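Local atomic coordinates of PT26-6P (Thermococcus sp., PDB entry 2WB7), a protein that is of unknown function, is encoded by a mobile extrachromosomal element of a euryarchaeon, and joins two immunoglobulin-like domains to a C-terminal helical domain. Residues Asn386-Val390 with Ser421-Lys425; Thr415-Ile419 with Ile459-Gln463. All blocks are in the same frame, centred on the assembly; numbering follows the deposited sequence.

Contact 1: Asn386-Val390 with Ser421-Lys425; sequences NTYTV and SLQEK
The buried ammonium group of Lys425 grips two successive backbone carbonyls of a loop that has no regular structure of its own. Lys425 NZ donates to Thr387 O (2.7 Å) and to Tyr388 O (3.0 Å). In both bonds the nitrogen stands above the carbonyl plane, 53° out of it at Thr387 and 63° at Tyr388, so neither oxygen is met on a lone pair. The lysine reaches them by a folded path: its chain bends at chi3 (86°) and again at chi4, which brings NZ up to the loop while CD lies against Val390. A water accepts a weak bond from NZ and also joins Thr387 OG1 and Thr389 OG1. Asp489 and Glu485 of helix 471-499 form salt bridges with the same ammonium, which would probably keep it charged despite its burial.

Beside the ammonium group the contact turns apolar. Val390 straddles Ser421 CB with its two methyls, CG2 at 3.4 Å and CG1 at 3.7 Å. Val390 CG2 also meets Lys425 CD at 3.7 Å and Leu422 CD2 at 4.0 Å, while Val390 and Lys425 run past each other in opposite directions. Further back in the loop, Asn386 OD1 accepts from Tyr388 N at 2.7 Å, closing an Asx turn over Asn386-Tyr388, the residues that include both carbonyls held by the lysine. The arrangement is that of a linker, running from strand 370-379 of the eight-stranded sheet to helix 393-404, fastened through its main-chain oxygens to helix 408-438 of the helical domain.

Contact 2: Thr415-Ile419 with Ile459-Gln463; sequences TKAMI and INDLQ
Apolar packing carries almost all of the contact between Ile419 and Leu462 and their neighbours on two antiparallel helix segments, whose axes come within 9.7 Å at an angle of 174°. Ile419 lies alongside Leu462, the two side chains running in opposite directions with Ile419 CG1 4.0 Å from Leu462 CB. Ile419 CG2 meets Ile459 CG2 at 3.7 Å. Leu462 in turn sends CD1 to Met418 CB, 3.7 Å away, while the extended selenomethionine chain crosses it at about a right angle and continues to Met391 and Leu399. With Ile419 cut back to an alanine, a gap would probably open between Ile459 and Leu462, and the Gln463 amide would lose the methyl beside it.

Contacts of methyls with polar groups are fewer. Thr415 places CG2 anti to its backbone N, from where the methyl comes within 3.2 Å of Leu462 O and also touches Leu462 CB. Its hydroxyl is thereby left beside its own backbone N and bonds within its helix to Ile411 O. At the more exposed border, Gln463 bends at chi2 (-86°) and brings its amide carbon CD within 4.0 Å of Ile419 CD1, the two side chains crossing at about a right angle.

No hydrogen bond or salt bridge passes between the segments. The pairing of helices 408-438 and 442-465 here therefore rests on the fit of mostly aliphatic side chains and their removal from water, the Thr415 hydroxyl being satisfied within its own helix and the Gln463 amide lying at the more exposed border.

Following the chain from the N terminus past the beta-rich, immunoglobulin-like part, the chain leaves strand 370-379 through a linker that contains 386-390. It then forms helix 393-404 and turns into helix 408-438, where 421-425 meets the linker and contact 1 closes a largely helical loop of 30 residues. Segment 415-419 lies inside that loop, but its partner 459-463 follows after the next turn, so contact 2 closes a 39-residue loop that crosses the first. Helix 408-438 is common to both. About 12 Å separates the centres, and Leu422 packs on Ile459 and Leu462, Val390 on Met418. Together the two contacts tie the linker, helix 408-438 and helix 442-465 into one packed unit.

Contact 1: Asn386-Val390 with Ser421-Lys425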
ATOM      1  N   ASN A 386      -1.970 -18.814 -22.558  1.00 36.09           N
ATOM      2  CA  ASN A 386      -1.848 -20.259 -22.699  1.00 36.79           C
ATOM      3  C   ASN A 386      -0.525 -20.669 -23.344  1.00 36.95           C
ATOM      4  O   ASN A 386      -0.273 -20.363 -24.496  1.00 37.25           O
ATOM      5  CB  ASN A 386      -3.024 -20.855 -23.479  1.00 36.87           C
ATOM      6  CG  ASN A 386      -2.967 -22.386 -23.529  1.00 37.87           C
ATOM      7  OD1 ASN A 386      -2.001 -22.998 -23.051  1.00 38.31           O
ATOM      8  ND2 ASN A 386      -3.995 -23.005 -24.101  1.00 37.89           N
ATOM      9  N   THR A 387       0.316 -21.368 -22.599  1.00 37.26           N
ATOM     10  CA  THR A 387       1.593 -21.812 -23.133  1.00 37.86           C
ATOM     11  C   THR A 387       1.628 -23.298 -23.539  1.00 38.21           C
ATOM     12  O   THR A 387       2.659 -23.791 -24.000  1.00 38.86           O
ATOM     13  CB  THR A 387       2.736 -21.505 -22.155  1.00 37.76           C
ATOM     14  OG1 THR A 387       2.327 -21.841 -20.819  1.00 38.38           O
ATOM     15  CG2 THR A 387       3.053 -20.035 -22.197  1.00 37.52           C
ATOM     16  N   TYR A 388       0.505 -23.997 -23.395  1.00 38.13           N
ATOM     17  CA  TYR A 388       0.416 -25.405 -23.793  1.00 38.07           C
ATOM     18  C   TYR A 388       1.308 -26.267 -22.932  1.00 38.12           C
ATOM     19  O   TYR A 388       2.424 -26.593 -23.316  1.00 38.41           O
ATOM     20  CB  TYR A 388       0.745 -25.579 -25.282  1.00 38.25           C
ATOM     21  CG  TYR A 388       0.047 -24.531 -26.118  1.00 39.55           C
ATOM     22  CD1 TYR A 388       0.766 -23.505 -26.730  1.00 40.60           C
ATOM     23  CD2 TYR A 388      -1.335 -24.519 -26.230  1.00 39.60           C
ATOM     24  CE1 TYR A 388       0.131 -22.520 -27.442  1.00 41.00           C
ATOM     25  CE2 TYR A 388      -1.979 -23.532 -26.942  1.00 41.64           C
ATOM     26  CZ  TYR A 388      -1.239 -22.537 -27.545  1.00 42.10           C
ATOM     27  OH  TYR A 388      -1.870 -21.554 -28.264  1.00 44.54           O
ATOM     28  N   THR A 389       0.820 -26.622 -21.748  1.00 38.16           N
ATOM     29  CA  THR A 389       1.616 -27.409 -20.833  1.00 38.14           C
ATOM     30  C   THR A 389       1.899 -28.748 -21.454  1.00 38.53           C
ATOM     31  O   THR A 389       1.012 -29.386 -21.994  1.00 38.44           O
ATOM     32  CB  THR A 389       0.899 -27.638 -19.521  1.00 38.04           C
ATOM     33  OG1 THR A 389       0.423 -26.382 -19.037  1.00 38.67           O
ATOM     34  CG2 THR A 389       1.839 -28.248 -18.496  1.00 37.06           C
ATOM     35  N   VAL A 390       3.145 -29.178 -21.362  1.00 39.04           N
ATOM     36  CA  VAL A 390       3.531 -30.472 -21.869  1.00 39.51           C
ATOM     37  C   VAL A 390       3.313 -31.542 -20.810  1.00 39.85           C
ATOM     38  O   VAL A 390       2.893 -32.657 -21.115  1.00 39.89           O
ATOM     39  CB  VAL A 390       4.995 -30.454 -22.344  1.00 39.61           C
ATOM     40  CG1 VAL A 390       5.468 -31.852 -22.689  1.00 39.22           C
ATOM     41  CG2 VAL A 390       5.139 -29.513 -23.536  1.00 39.00           C
ATOM     42  N   SER A 421       8.004 -31.958 -27.433  1.00 38.20           N
ATOM     43  CA  SER A 421       7.159 -30.821 -27.153  1.00 37.58           C
ATOM     44  C   SER A 421       7.944 -29.684 -26.509  1.00 37.33           C
ATOM     45  O   SER A 421       7.746 -28.529 -26.853  1.00 37.05           O
ATOM     46  CB  SER A 421       6.007 -31.254 -26.265  1.00 37.67           C
ATOM     47  OG  SER A 421       5.053 -31.972 -27.018  1.00 37.53           O
ATOM     48  N   LEU A 422       8.850 -30.014 -25.595  1.00 37.19           N
ATOM     49  CA  LEU A 422       9.683 -28.998 -24.959  1.00 37.27           C
ATOM     50  C   LEU A 422      10.666 -28.374 -25.946  1.00 38.53           C
ATOM     51  O   LEU A 422      10.905 -27.159 -25.931  1.00 38.55           O
ATOM     52  CB  LEU A 422      10.427 -29.575 -23.761  1.00 36.54           C
ATOM     53  CG  LEU A 422       9.486 -29.956 -22.614  1.00 34.53           C
ATOM     54  CD1 LEU A 422      10.212 -30.721 -21.535  1.00 32.77           C
ATOM     55  CD2 LEU A 422       8.789 -28.735 -22.043  1.00 33.56           C
ATOM     56  N   GLN A 423      11.242 -29.207 -26.805  1.00 39.78           N
ATOM     57  CA  GLN A 423      12.090 -28.703 -27.864  1.00 40.92           C
ATOM     58  C   GLN A 423      11.321 -27.659 -28.660  1.00 41.69           C
ATOM     59  O   GLN A 423      11.870 -26.628 -29.067  1.00 41.73           O
ATOM     60  CB  GLN A 423      12.542 -29.845 -28.763  1.00 41.09           C
ATOM     61  CG  GLN A 423      13.930 -30.371 -28.423  1.00 42.88           C
ATOM     62  CD  GLN A 423      14.139 -31.831 -28.835  1.00 45.03           C
ATOM     63  OE1 GLN A 423      13.234 -32.481 -29.386  1.00 45.85           O
ATOM     64  NE2 GLN A 423      15.335 -32.354 -28.561  1.00 44.21           N
ATOM     65  N   GLU A 424      10.036 -27.915 -28.868  1.00 42.31           N
ATOM     66  CA  GLU A 424       9.223 -26.971 -29.606  1.00 43.26           C
ATOM     67  C   GLU A 424       9.049 -25.674 -28.832  1.00 42.88           C
ATOM     68  O   GLU A 424       9.225 -24.599 -29.383  1.00 43.51           O
ATOM     69  CB  GLU A 424       7.868 -27.574 -29.965  1.00 43.85           C
ATOM     70  CG  GLU A 424       6.846 -26.549 -30.425  1.00 47.83           C
ATOM     71  CD  GLU A 424       7.266 -25.775 -31.683  1.00 53.69           C
ATOM     72  OE1 GLU A 424       6.426 -25.015 -32.212  1.00 56.10           O
ATOM     73  OE2 GLU A 424       8.431 -25.909 -32.140  1.00 56.35           O
ATOM     74  N   LYS A 425       8.712 -25.765 -27.554  1.00 42.55           N
ATOM     75  CA  LYS A 425       8.619 -24.572 -26.707  1.00 42.26           C
ATOM     76  C   LYS A 425       9.935 -23.790 -26.691  1.00 42.58           C
ATOM     77  O   LYS A 425       9.939 -22.567 -26.619  1.00 42.14           O
ATOM     78  CB  LYS A 425       8.179 -24.948 -25.283  1.00 41.92           C
ATOM     79  CG  LYS A 425       6.675 -25.221 -25.178  1.00 41.95           C
ATOM     80  CD  LYS A 425       6.319 -26.076 -23.985  1.00 42.20           C
ATOM     81  CE  LYS A 425       6.120 -25.255 -22.716  1.00 41.48           C
ATOM     82  NZ  LYS A 425       4.724 -24.775 -22.602  1.00 40.94           N
TER
HETATM   83  O   HOH W   1       2.438 -24.360 -20.547  1.00 36.70           O

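Contact 2: Thr415-Ile419 with Ile459-Gln463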
ATOM      1  N   THR A 415       8.576 -40.085 -22.482  1.00 40.17           N
ATOM      2  CA  THR A 415       9.656 -39.156 -22.228  1.00 40.32           C
ATOM      3  C   THR A 415      10.057 -38.483 -23.525  1.00 40.36           C
ATOM      4  O   THR A 415      10.108 -37.260 -23.617  1.00 40.57           O
ATOM      5  CB  THR A 415      10.898 -39.903 -21.719  1.00 40.44           C
ATOM      6  OG1 THR A 415      10.552 -40.711 -20.589  1.00 40.28           O
ATOM      7  CG2 THR A 415      11.974 -38.923 -21.322  1.00 41.37           C
ATOM      8  N   LYS A 416      10.354 -39.304 -24.522  1.00 40.44           N
ATOM      9  CA  LYS A 416      10.755 -38.825 -25.821  1.00 40.82           C
ATOM     10  C   LYS A 416       9.687 -37.928 -26.432  1.00 40.20           C
ATOM     11  O   LYS A 416       9.984 -36.892 -27.006  1.00 40.36           O
ATOM     12  CB  LYS A 416      11.033 -40.012 -26.735  1.00 41.29           C
ATOM     13  CG  LYS A 416      11.467 -39.605 -28.126  1.00 44.10           C
ATOM     14  CD  LYS A 416      11.521 -40.812 -29.075  1.00 48.53           C
ATOM     15  CE  LYS A 416      12.093 -40.418 -30.439  1.00 50.80           C
ATOM     16  NZ  LYS A 416      11.422 -39.188 -31.006  1.00 52.32           N
ATOM     17  N   ALA A 417       8.436 -38.326 -26.298  1.00 39.99           N
ATOM     18  CA  ALA A 417       7.329 -37.531 -26.827  1.00 39.76           C
ATOM     19  C   ALA A 417       7.302 -36.147 -26.180  1.00 39.75           C
ATOM     20  O   ALA A 417       7.202 -35.115 -26.858  1.00 39.64           O
ATOM     21  CB  ALA A 417       6.023 -38.247 -26.587  1.00 39.28           C
HETATM   22  N   MSE A 418       7.389 -36.143 -24.854  1.00 39.76           N
HETATM   23  CA  MSE A 418       7.370 -34.917 -24.068  1.00 39.56           C
HETATM   24  C   MSE A 418       8.526 -34.022 -24.424  1.00 39.07           C
HETATM   25  O   MSE A 418       8.370 -32.804 -24.486  1.00 38.87           O
HETATM   26  CB  MSE A 418       7.441 -35.241 -22.580  1.00 39.67           C
HETATM   27  CG  MSE A 418       6.098 -35.515 -21.956  1.00 40.03           C
HETATM   28 SE   MSE A 418       6.315 -36.376 -20.240  1.00 43.05          SE
HETATM   29  CE  MSE A 418       4.479 -36.258 -19.630  1.00 43.17           C
ATOM     30  N   ILE A 419       9.688 -34.633 -24.630  1.00 38.59           N
ATOM     31  CA  ILE A 419      10.885 -33.891 -24.966  1.00 38.32           C
ATOM     32  C   ILE A 419      10.755 -33.175 -26.301  1.00 38.74           C
ATOM     33  O   ILE A 419      11.257 -32.068 -26.471  1.00 39.06           O
ATOM     34  CB  ILE A 419      12.107 -34.787 -24.980  1.00 38.00           C
ATOM     35  CG1 ILE A 419      12.503 -35.121 -23.546  1.00 37.61           C
ATOM     36  CG2 ILE A 419      13.253 -34.083 -25.672  1.00 37.87           C
ATOM     37  CD1 ILE A 419      13.363 -36.350 -23.412  1.00 36.88           C
ATOM     38  N   ILE A 459      13.997 -30.774 -20.111  1.00 31.10           N
ATOM     39  CA  ILE A 459      14.363 -31.824 -21.042  1.00 31.50           C
ATOM     40  C   ILE A 459      15.402 -32.756 -20.424  1.00 32.02           C
ATOM     41  O   ILE A 459      15.365 -33.950 -20.642  1.00 32.43           O
ATOM     42  CB  ILE A 459      14.885 -31.289 -22.377  1.00 31.26           C
ATOM     43  CG1 ILE A 459      13.741 -30.644 -23.171  1.00 30.96           C
ATOM     44  CG2 ILE A 459      15.499 -32.441 -23.183  1.00 31.30           C
ATOM     45  CD1 ILE A 459      14.110 -30.235 -24.585  1.00 29.52           C
ATOM     46  N   ASN A 460      16.314 -32.211 -19.635  1.00 32.43           N
ATOM     47  CA  ASN A 460      17.349 -33.014 -19.041  1.00 32.62           C
ATOM     48  C   ASN A 460      16.798 -33.885 -17.943  1.00 33.37           C
ATOM     49  O   ASN A 460      17.177 -35.054 -17.808  1.00 33.78           O
ATOM     50  CB  ASN A 460      18.447 -32.125 -18.473  1.00 32.69           C
ATOM     51  CG  ASN A 460      19.647 -32.912 -18.040  1.00 32.23           C
ATOM     52  OD1 ASN A 460      20.328 -33.521 -18.860  1.00 32.64           O
ATOM     53  ND2 ASN A 460      19.906 -32.930 -16.739  1.00 33.85           N
ATOM     54  N   ASP A 461      15.912 -33.315 -17.132  1.00 34.13           N
ATOM     55  CA  ASP A 461      15.289 -34.084 -16.056  1.00 34.46           C
ATOM     56  C   ASP A 461      14.465 -35.247 -16.615  1.00 34.31           C
ATOM     57  O   ASP A 461      14.520 -36.353 -16.080  1.00 34.35           O
ATOM     58  CB  ASP A 461      14.466 -33.181 -15.147  1.00 34.69           C
ATOM     59  CG  ASP A 461      15.334 -32.287 -14.289  1.00 36.18           C
ATOM     60  OD1 ASP A 461      16.523 -32.596 -14.107  1.00 39.37           O
ATOM     61  OD2 ASP A 461      14.848 -31.267 -13.783  1.00 39.40           O
ATOM     62  N   LEU A 462      13.738 -35.015 -17.705  1.00 34.27           N
ATOM     63  CA  LEU A 462      13.029 -36.111 -18.369  1.00 34.86           C
ATOM     64  C   LEU A 462      13.977 -37.238 -18.805  1.00 35.53           C
ATOM     65  O   LEU A 462      13.651 -38.426 -18.644  1.00 35.56           O
ATOM     66  CB  LEU A 462      12.171 -35.613 -19.546  1.00 34.13           C
ATOM     67  CG  LEU A 462      10.902 -34.854 -19.106  1.00 34.30           C
ATOM     68  CD1 LEU A 462      10.150 -34.262 -20.284  1.00 34.22           C
ATOM     69  CD2 LEU A 462       9.941 -35.697 -18.248  1.00 31.69           C
ATOM     70  N   GLN A 463      15.147 -36.867 -19.332  1.00 36.00           N
ATOM     71  CA  GLN A 463      16.154 -37.846 -19.760  1.00 36.62           C
ATOM     72  C   GLN A 463      16.570 -38.703 -18.570  1.00 37.04           C
ATOM     73  O   GLN A 463      16.644 -39.926 -18.665  1.00 37.42           O
ATOM     74  CB  GLN A 463      17.396 -37.160 -20.316  1.00 36.66           C
ATOM     75  CG  GLN A 463      17.194 -36.316 -21.580  1.00 38.20           C
ATOM     76  CD  GLN A 463      17.276 -37.117 -22.860  1.00 40.93           C
ATOM     77  OE1 GLN A 463      17.261 -38.345 -22.836  1.00 42.95           O
ATOM     78  NE2 GLN A 463      17.378 -36.422 -23.994  1.00 40.74           N
TER